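PDB 5MIY: E3 ubiquitin ligase RavN from Legionella pneumophila, which acts as an E3 ubiquitin ligase, an effector that probably promotes transfer of ubiquitin to proteins of the infected host cell. Local coordinates for residues Tyr27-Ile31 / Asp51-Ala56. Residues are numbered along the deposited sequence; the frame is centred on the assembly and turned at random.
Sequences YLVKI and DPTTHA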
ATOM      1  N   TYR A  27       0.972   3.449   0.203  1.00 42.22           N
ATOM      2  CA  TYR A  27       1.439   3.662  -1.161  1.00 40.57           C
ATOM      3  C   TYR A  27       0.253   3.583  -2.111  1.00 44.23           C
ATOM      4  O   TYR A  27      -0.825   3.098  -1.751  1.00 45.66           O
ATOM      5  CB  TYR A  27       2.524   2.648  -1.564  1.00 36.29           C
ATOM      6  CG  TYR A  27       2.167   1.175  -1.360  1.00 38.33           C
ATOM      7  CD1 TYR A  27       1.483   0.453  -2.338  1.00 39.48           C
ATOM      8  CD2 TYR A  27       2.531   0.507  -0.192  1.00 38.24           C
ATOM      9  CE1 TYR A  27       1.162  -0.896  -2.155  1.00 38.86           C
ATOM     10  CE2 TYR A  27       2.222  -0.843  -0.003  1.00 39.21           C
ATOM     11  CZ  TYR A  27       1.531  -1.537  -0.976  1.00 40.38           C
ATOM     12  OH  TYR A  27       1.224  -2.873  -0.765  1.00 40.74           O
ATOM     13  N   LEU A  28       0.477   4.067  -3.332  1.00 44.33           N
ATOM     14  CA  LEU A  28      -0.491   4.021  -4.416  1.00 44.62           C
ATOM     15  C   LEU A  28      -0.088   2.964  -5.438  1.00 45.68           C
ATOM     16  O   LEU A  28       1.097   2.814  -5.754  1.00 46.15           O
ATOM     17  CB  LEU A  28      -0.582   5.389  -5.106  1.00 46.37           C
ATOM     18  CG  LEU A  28      -1.863   5.738  -5.848  1.00 50.23           C
ATOM     19  CD1 LEU A  28      -2.935   6.136  -4.844  1.00 52.67           C
ATOM     20  CD2 LEU A  28      -1.596   6.876  -6.847  1.00 51.10           C
ATOM     21  N   VAL A  29      -1.072   2.228  -5.954  1.00 46.50           N
ATOM     22  CA  VAL A  29      -0.850   1.373  -7.112  1.00 49.30           C
ATOM     23  C   VAL A  29      -1.846   1.767  -8.197  1.00 55.52           C
ATOM     24  O   VAL A  29      -2.897   2.358  -7.932  1.00 57.08           O
ATOM     25  CB  VAL A  29      -0.958  -0.136  -6.788  1.00 46.73           C
ATOM     26  CG1 VAL A  29       0.041  -0.529  -5.691  1.00 42.09           C
ATOM     27  CG2 VAL A  29      -2.382  -0.514  -6.402  1.00 45.27           C
ATOM     28  N   LYS A  30      -1.484   1.449  -9.438  1.00 57.29           N
ATOM     29  CA  LYS A  30      -2.313   1.714 -10.608  1.00 58.77           C
ATOM     30  C   LYS A  30      -3.062   0.438 -10.973  1.00 61.84           C
ATOM     31  O   LYS A  30      -2.442  -0.614 -11.139  1.00 63.65           O
ATOM     32  CB  LYS A  30      -1.443   2.177 -11.782  1.00 60.22           C
ATOM     33  CG  LYS A  30      -2.196   2.669 -13.025  1.00 63.28           C
ATOM     34  CD  LYS A  30      -1.236   3.377 -13.987  1.00 65.70           C
ATOM     35  CE  LYS A  30      -1.953   4.010 -15.176  1.00 68.03           C
ATOM     36  NZ  LYS A  30      -1.041   4.892 -15.958  1.00 68.94           N
ATOM     37  N   ILE A  31      -4.387   0.523 -11.080  1.00 63.39           N
ATOM     38  CA  ILE A  31      -5.203  -0.638 -11.420  1.00 66.96           C
ATOM     39  C   ILE A  31      -5.905  -0.489 -12.758  1.00 72.52           C
ATOM     40  O   ILE A  31      -6.645  -1.393 -13.162  1.00 71.74           O
ATOM     41  CB  ILE A  31      -6.231  -0.957 -10.314  1.00 65.73           C
ATOM     42  CG1 ILE A  31      -7.317   0.116 -10.268  1.00 65.80           C
ATOM     43  CG2 ILE A  31      -5.542  -1.104  -8.957  1.00 65.38           C
ATOM     44  CD1 ILE A  31      -8.520  -0.294  -9.453  1.00 65.04           C
ATOM     45  N   ASP A  51       2.211  -6.047  -4.418  1.00 42.22           N
ATOM     46  CA  ASP A  51       1.158  -5.593  -3.521  1.00 41.71           C
ATOM     47  C   ASP A  51       0.214  -6.751  -3.214  1.00 42.53           C
ATOM     48  O   ASP A  51      -0.208  -7.456  -4.137  1.00 43.41           O
ATOM     49  CB  ASP A  51       0.393  -4.441  -4.161  1.00 41.49           C
ATOM     50  CG  ASP A  51      -0.863  -4.090  -3.401  1.00 43.66           C
ATOM     51  OD1 ASP A  51      -0.752  -3.730  -2.210  1.00 44.68           O
ATOM     52  OD2 ASP A  51      -1.960  -4.183  -3.990  1.00 48.52           O
ATOM     53  N   PRO A  52      -0.136  -6.981  -1.943  1.00 41.75           N
ATOM     54  CA  PRO A  52      -0.964  -8.159  -1.610  1.00 44.06           C
ATOM     55  C   PRO A  52      -2.298  -8.281  -2.352  1.00 49.21           C
ATOM     56  O   PRO A  52      -2.621  -9.374  -2.831  1.00 53.73           O
ATOM     57  CB  PRO A  52      -1.164  -8.001  -0.095  1.00 42.73           C
ATOM     58  CG  PRO A  52       0.105  -7.361   0.362  1.00 39.51           C
ATOM     59  CD  PRO A  52       0.469  -6.375  -0.743  1.00 38.35           C
ATOM     60  N   THR A  53      -3.089  -7.207  -2.461  1.00 50.50           N
ATOM     61  CA  THR A  53      -4.438  -7.354  -3.007  1.00 48.76           C
ATOM     62  C   THR A  53      -4.508  -7.237  -4.528  1.00 51.60           C
ATOM     63  O   THR A  53      -5.455  -7.756  -5.130  1.00 55.88           O
ATOM     64  CB  THR A  53      -5.393  -6.325  -2.385  1.00 49.74           C
ATOM     65  OG1 THR A  53      -4.950  -4.994  -2.685  1.00 53.18           O
ATOM     66  CG2 THR A  53      -5.475  -6.511  -0.871  1.00 45.41           C
ATOM     67  N   THR A  54      -3.556  -6.565  -5.177  1.00 51.64           N
ATOM     68  CA  THR A  54      -3.593  -6.419  -6.629  1.00 52.78           C
ATOM     69  C   THR A  54      -2.446  -7.118  -7.338  1.00 55.53           C
ATOM     70  O   THR A  54      -2.499  -7.261  -8.566  1.00 58.38           O
ATOM     71  CB  THR A  54      -3.576  -4.936  -7.038  1.00 52.52           C
ATOM     72  OG1 THR A  54      -2.282  -4.373  -6.770  1.00 51.29           O
ATOM     73  CG2 THR A  54      -4.659  -4.138  -6.308  1.00 51.28           C
ATOM     74  N   HIS A  55      -1.412  -7.538  -6.607  1.00 54.37           N
ATOM     75  CA  HIS A  55      -0.179  -8.089  -7.161  1.00 53.58           C
ATOM     76  C   HIS A  55       0.530  -7.104  -8.088  1.00 51.31           C
ATOM     77  O   HIS A  55       1.339  -7.508  -8.929  1.00 51.04           O
ATOM     78  CB  HIS A  55      -0.436  -9.429  -7.861  1.00 55.94           C
ATOM     79  CG  HIS A  55      -0.790 -10.532  -6.911  1.00 63.29           C
ATOM     80  ND1 HIS A  55      -1.287 -11.749  -7.325  1.00 69.76           N
ATOM     81  CD2 HIS A  55      -0.718 -10.597  -5.560  1.00 65.79           C
ATOM     82  CE1 HIS A  55      -1.503 -12.517  -6.271  1.00 71.64           C
ATOM     83  NE2 HIS A  55      -1.167 -11.839  -5.187  1.00 70.66           N
ATOM     84  N   ALA A  56       0.245  -5.811  -7.945  1.00 48.98           N
ATOM     85  CA  ALA A  56       1.006  -4.803  -8.666  1.00 45.95           C
ATOM     86  C   ALA A  56       2.459  -4.819  -8.203  1.00 48.26           C
ATOM     87  O   ALA A  56       2.750  -4.939  -7.009  1.00 47.88           O
ATOM     88  CB  ALA A  56       0.392  -3.414  -8.460  1.00 45.18           C
TER
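The phenol of Tyr27 gives a short hydrogen bond to the carboxylate of Asp51, 2.6 Å from Tyr27 OH to Asp51 OD1, and OD1 accepts it through its anti lone pair, turned away from OD2. Ring and carboxylate planes stand 87° apart, with Asp51 CG at the ring's edge. A chi1 of 53° sets Tyr27 CG between its own backbone N and carbonyl carbon and directs the ring at the loop; Pro52 CD comes up beside the same hydroxyl. The other carboxylate oxygen turns back into residues 51-56. Asp51 OD2 accepts from Thr54 OG1 at 2.8 Å and, from above the carboxylate plane, from Thr54 N at 3.1 Å, the latter being the bond of an Asx motif. Thr54 OG1 in turn receives Ala56 N in an ST turn, and the backbone bonds His55 N to Asp51 O and Asp51 N to Ala56 O draw the loop together. This loop leads into strand 58-61, the neighbour of strand 25-32 in the antiparallel sheet. Further along the strand, Val29 CB makes an apolar contact with Ala56 CB at 3.9 Å, while the Val29 and Thr54 side chains run past each other in opposite directions, CG2 beside OG1. Exposed Ile31 reaches Thr54 CG2 with its CG2 at 4.1 Å, the two side chains crossing at roughly a right angle.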